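Local coordinates for protein putative NADPH:quinone oxidoreductase (Ralstonia eutropha, PDB 3IUP) that binds NADPH and probably uses it to reduce quinones or related compounds, at residues L8-L20 with L49-A61. Sequence-based numbering, arbitrary orientation.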
loop_
_atom_site.group_PDB
_atom_site.type_symbol
_atom_site.label_atom_id
_atom_site.label_comp_id
_atom_site.label_asym_id
_atom_site.label_seq_id
_atom_site.Cartn_x
_atom_site.Cartn_y
_atom_site.Cartn_z
ATOM N N LEU A 8 -8.110 -25.824 -25.606
ATOM C CA LEU A 8 -6.763 -25.899 -25.069
ATOM C C LEU A 8 -6.819 -26.240 -23.578
ATOM O O LEU A 8 -7.738 -25.784 -22.849
ATOM C CB LEU A 8 -6.097 -24.545 -25.269
ATOM C CG LEU A 8 -4.660 -24.355 -24.861
ATOM C CD1 LEU A 8 -4.130 -23.275 -25.883
ATOM C CD2 LEU A 8 -4.534 -23.910 -23.392
ATOM N N ARG A 9 -5.856 -27.011 -23.108
ATOM C CA ARG A 9 -5.725 -27.300 -21.689
ATOM C C ARG A 9 -4.290 -27.067 -21.215
ATOM O O ARG A 9 -3.312 -27.394 -21.934
ATOM C CB ARG A 9 -6.138 -28.736 -21.385
ATOM C CG ARG A 9 -7.646 -28.997 -21.600
ATOM C CD ARG A 9 -8.461 -28.375 -20.490
ATOM N NE ARG A 9 -9.892 -28.666 -20.579
ATOM C CZ ARG A 9 -10.749 -27.917 -21.281
ATOM N NH1 ARG A 9 -10.309 -26.873 -21.997
ATOM N NH2 ARG A 9 -12.033 -28.227 -21.298
ATOM N N SER A 10 -4.182 -26.521 -20.022
ATOM C CA SER A 10 -2.898 -26.298 -19.364
ATOM C C SER A 10 -2.868 -27.119 -18.065
ATOM O O SER A 10 -3.625 -26.875 -17.154
ATOM C CB SER A 10 -2.718 -24.828 -19.037
ATOM O OG SER A 10 -1.505 -24.614 -18.316
ATOM N N ARG A 11 -1.947 -28.064 -17.975
ATOM C CA ARG A 11 -1.877 -28.939 -16.810
ATOM C C ARG A 11 -0.513 -28.847 -16.136
ATOM O O ARG A 11 0.510 -29.194 -16.724
ATOM C CB ARG A 11 -2.166 -30.374 -17.246
ATOM C CG ARG A 11 -2.574 -31.261 -16.115
ATOM C CD ARG A 11 -3.303 -32.524 -16.544
ATOM N NE ARG A 11 -3.351 -33.336 -15.357
ATOM C CZ ARG A 11 -2.581 -34.399 -15.148
ATOM N NH1 ARG A 11 -1.790 -34.875 -16.119
ATOM N NH2 ARG A 11 -2.656 -35.012 -13.991
ATOM N N ILE A 12 -0.496 -28.363 -14.898
ATOM C CA ILE A 12 0.754 -28.451 -14.091
ATOM C C ILE A 12 0.599 -29.629 -13.149
ATOM O O ILE A 12 -0.311 -29.666 -12.306
ATOM C CB ILE A 12 1.100 -27.161 -13.339
ATOM C CG1 ILE A 12 1.357 -26.060 -14.359
ATOM C CG2 ILE A 12 2.355 -27.422 -12.397
ATOM C CD1 ILE A 12 1.590 -24.777 -13.783
ATOM N N LYS A 13 1.513 -30.571 -13.282
ATOM C CA LYS A 13 1.449 -31.830 -12.576
ATOM C C LYS A 13 2.317 -31.793 -11.324
ATOM O O LYS A 13 3.253 -30.981 -11.192
ATOM C CB LYS A 13 1.890 -32.942 -13.500
ATOM C CG LYS A 13 1.192 -32.903 -14.810
ATOM C CD LYS A 13 1.712 -33.884 -15.788
ATOM C CE LYS A 13 1.125 -33.610 -17.158
ATOM N NZ LYS A 13 1.538 -34.654 -18.113
ATOM N N SER A 14 2.000 -32.685 -10.396
ATOM C CA SER A 14 2.728 -32.765 -9.156
ATOM C C SER A 14 4.175 -33.151 -9.436
ATOM O O SER A 14 5.038 -32.846 -8.633
ATOM C CB SER A 14 2.038 -33.761 -8.209
ATOM O OG SER A 14 0.927 -33.083 -7.637
ATOM N N SER A 15 4.415 -33.810 -10.566
ATOM C CA SER A 15 5.770 -34.123 -11.045
ATOM C C SER A 15 6.661 -32.903 -11.377
ATOM O O SER A 15 7.868 -33.084 -11.601
ATOM C CB SER A 15 5.664 -34.991 -12.289
ATOM O OG SER A 15 5.175 -34.268 -13.406
ATOM N N GLY A 16 6.104 -31.686 -11.406
ATOM C CA GLY A 16 6.875 -30.479 -11.735
ATOM C C GLY A 16 6.809 -30.141 -13.217
ATOM O O GLY A 16 7.491 -29.227 -13.677
ATOM N N GLU A 17 5.990 -30.866 -13.971
ATOM C CA GLU A 17 5.883 -30.680 -15.404
ATOM C C GLU A 17 4.611 -29.902 -15.759
ATOM O O GLU A 17 3.556 -30.217 -15.288
ATOM C CB GLU A 17 5.860 -32.018 -16.106
ATOM C CG GLU A 17 5.549 -31.964 -17.609
ATOM C CD GLU A 17 5.478 -33.339 -18.288
ATOM O OE1 GLU A 17 6.557 -33.915 -18.530
ATOM O OE2 GLU A 17 4.359 -33.839 -18.629
ATOM N N LEU A 18 4.760 -28.906 -16.619
ATOM C CA LEU A 18 3.663 -28.273 -17.348
ATOM C C LEU A 18 3.456 -29.039 -18.649
ATOM O O LEU A 18 4.397 -29.283 -19.353
ATOM C CB LEU A 18 4.004 -26.807 -17.661
ATOM C CG LEU A 18 3.046 -26.109 -18.638
ATOM C CD1 LEU A 18 1.665 -25.911 -18.021
ATOM C CD2 LEU A 18 3.571 -24.776 -19.169
ATOM N N GLU A 19 2.229 -29.481 -18.925
ATOM C CA GLU A 19 1.803 -29.974 -20.230
ATOM C C GLU A 19 0.659 -29.109 -20.804
ATOM O O GLU A 19 -0.403 -28.926 -20.168
ATOM C CB GLU A 19 1.366 -31.446 -20.178
ATOM C CG GLU A 19 0.925 -31.989 -21.544
ATOM C CD GLU A 19 0.391 -33.428 -21.545
ATOM O OE1 GLU A 19 0.434 -34.113 -20.502
ATOM O OE2 GLU A 19 -0.079 -33.899 -22.593
ATOM N N LEU A 20 0.877 -28.622 -22.022
ATOM C CA LEU A 20 -0.080 -27.868 -22.795
ATOM C C LEU A 20 -0.523 -28.732 -23.922
ATOM O O LEU A 20 0.306 -29.338 -24.614
ATOM C CB LEU A 20 0.549 -26.586 -23.398
ATOM C CG LEU A 20 1.046 -25.593 -22.381
ATOM C CD1 LEU A 20 1.735 -24.384 -23.048
ATOM C CD2 LEU A 20 -0.111 -25.104 -21.538
ATOM N N LEU A 49 -1.708 -15.523 -20.188
ATOM C CA LEU A 49 -0.405 -16.138 -20.311
ATOM C C LEU A 49 0.006 -16.685 -18.937
ATOM O O LEU A 49 0.679 -17.713 -18.849
ATOM C CB LEU A 49 0.599 -15.083 -20.813
ATOM C CG LEU A 49 0.295 -14.511 -22.182
ATOM C CD1 LEU A 49 1.346 -13.423 -22.524
ATOM C CD2 LEU A 49 0.260 -15.525 -23.229
ATOM N N GLY A 50 -0.408 -15.999 -17.883
ATOM C CA GLY A 50 -0.115 -16.425 -16.505
ATOM C C GLY A 50 -0.700 -17.802 -16.244
ATOM O O GLY A 50 -0.046 -18.712 -15.727
ATOM N N LEU A 51 -1.923 -17.988 -16.682
ATOM C CA LEU A 51 -2.586 -19.292 -16.493
ATOM C C LEU A 51 -2.057 -20.329 -17.460
ATOM O O LEU A 51 -1.805 -21.489 -17.100
ATOM C CB LEU A 51 -4.097 -19.115 -16.639
ATOM C CG LEU A 51 -4.908 -20.372 -16.382
ATOM C CD1 LEU A 51 -4.684 -20.899 -14.931
ATOM C CD2 LEU A 51 -6.397 -20.061 -16.684
ATOM N N LEU A 52 -1.832 -19.912 -18.689
ATOM C CA LEU A 52 -1.376 -20.805 -19.726
ATOM C C LEU A 52 -0.052 -21.513 -19.360
ATOM O O LEU A 52 0.084 -22.733 -19.491
ATOM C CB LEU A 52 -1.252 -20.017 -21.024
ATOM C CG LEU A 52 -0.843 -20.737 -22.295
ATOM C CD1 LEU A 52 -1.863 -21.884 -22.654
ATOM C CD2 LEU A 52 -0.723 -19.655 -23.434
ATOM N N PHE A 53 0.911 -20.737 -18.889
ATOM C CA PHE A 53 2.252 -21.257 -18.631
ATOM C C PHE A 53 2.526 -21.455 -17.161
ATOM O O PHE A 53 3.521 -22.064 -16.803
ATOM C CB PHE A 53 3.306 -20.304 -19.221
ATOM C CG PHE A 53 3.138 -20.071 -20.686
ATOM C CD1 PHE A 53 3.066 -21.129 -21.550
ATOM C CD2 PHE A 53 3.107 -18.760 -21.210
ATOM C CE1 PHE A 53 2.907 -20.932 -22.909
ATOM C CE2 PHE A 53 2.956 -18.558 -22.577
ATOM C CZ PHE A 53 2.867 -19.633 -23.414
ATOM N N GLY A 54 1.691 -20.891 -16.314
ATOM C CA GLY A 54 1.918 -20.971 -14.874
ATOM C C GLY A 54 3.293 -20.422 -14.505
ATOM O O GLY A 54 3.815 -19.502 -15.148
ATOM N N ALA A 55 3.894 -21.018 -13.482
ATOM C CA ALA A 55 5.261 -20.675 -13.067
ATOM C C ALA A 55 6.286 -21.472 -13.835
ATOM O O ALA A 55 7.430 -21.580 -13.380
ATOM C CB ALA A 55 5.418 -20.915 -11.546
ATOM N N ALA A 56 5.938 -22.042 -14.995
ATOM C CA ALA A 56 6.902 -22.819 -15.751
ATOM C C ALA A 56 8.036 -21.903 -16.220
ATOM O O ALA A 56 7.834 -20.714 -16.510
ATOM C CB ALA A 56 6.311 -23.498 -16.933
ATOM N N ASP A 57 9.227 -22.482 -16.266
ATOM C CA ASP A 57 10.394 -21.795 -16.798
ATOM C C ASP A 57 10.341 -22.144 -18.298
ATOM O O ASP A 57 10.674 -23.221 -18.678
ATOM C CB ASP A 57 11.637 -22.367 -16.093
ATOM C CG ASP A 57 12.922 -21.778 -16.605
ATOM O OD1 ASP A 57 12.824 -20.990 -17.593
ATOM O OD2 ASP A 57 13.992 -22.125 -16.006
HETATM N N MSE A 58 9.876 -21.221 -19.133
HETATM C CA MSE A 58 9.557 -21.565 -20.546
HETATM C C MSE A 58 10.830 -21.713 -21.373
HETATM O O MSE A 58 10.826 -22.301 -22.491
HETATM C CB MSE A 58 8.594 -20.522 -21.179
HETATM C CG MSE A 58 7.079 -20.675 -20.814
HETATM SE SE MSE A 58 6.399 -22.487 -20.805
HETATM C CE MSE A 58 6.160 -23.159 -22.525
ATOM N N SER A 59 11.950 -21.260 -20.780
ATOM C CA SER A 59 13.250 -21.475 -21.376
ATOM C C SER A 59 13.562 -22.961 -21.394
ATOM O O SER A 59 14.477 -23.358 -22.073
ATOM C CB SER A 59 14.339 -20.675 -20.630
ATOM O OG SER A 59 14.858 -21.371 -19.497
ATOM N N THR A 60 12.800 -23.771 -20.638
ATOM C CA THR A 60 12.923 -25.244 -20.631
ATOM C C THR A 60 11.810 -25.956 -21.431
ATOM O O THR A 60 11.629 -27.152 -21.268
ATOM C CB THR A 60 12.825 -25.843 -19.171
ATOM O OG1 THR A 60 11.423 -25.905 -18.726
ATOM C CG2 THR A 60 13.699 -25.013 -18.171
ATOM N N ALA A 61 11.022 -25.211 -22.206
ATOM C CA ALA A 61 9.848 -25.792 -22.909
ATOM C C ALA A 61 10.300 -26.629 -24.079
ATOM O O ALA A 61 11.350 -26.381 -24.633
ATOM C CB ALA A 61 8.881 -24.693 -23.367
#
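Leu18, Leu20 and Leu8 of the hairpin 8-20 receive the last turn of helix 46-53, a worked example of a sheet face closed by a helix end. Leu52 is the main bump: a first torsion of -177° sets CG opposite the backbone N and swings the branch toward the strands, where CD1 enters the notch between two leucines. Leu52 CD1 lies 3.4 Å from Leu8 CD2, a tight fit. It is 3.8 Å from Leu20 CD2, and the Leu52 side chain crosses both leucines at about a right angle. Leu20 forks around the helix end, sending CD2 to Leu52 and CD1 to the rim of the Phe53 ring, 3.6 Å from CE1. Leu18 CD2 fills the next hollow, walled by Phe53 O, Ala56 CB at 3.8 Å and the selenium of Met58. Where the helix stops, Gly54, at positive phi, leaves room for Ile12: Ile12 CD1 lies 4.0 Å from Gly54 CA. Leu52 and Phe53 also touch Tyr360 of helix 354-360, which adds a further wall to this pocket. Amid these hydrocarbons, Ser10 OG donates to Leu52 O at 2.7 Å, approaching from above the carbonyl plane, 44° out of it. Arg87 hydrogen-bonds Leu51 O through NH1 and Ser10 OG through NH2. Apolar shape thus sets the fit, while the buried hydroxyl and its arginine neighbour satisfy carbonyls at the helix C-terminus, where a positive charge probably suits the helix dipole.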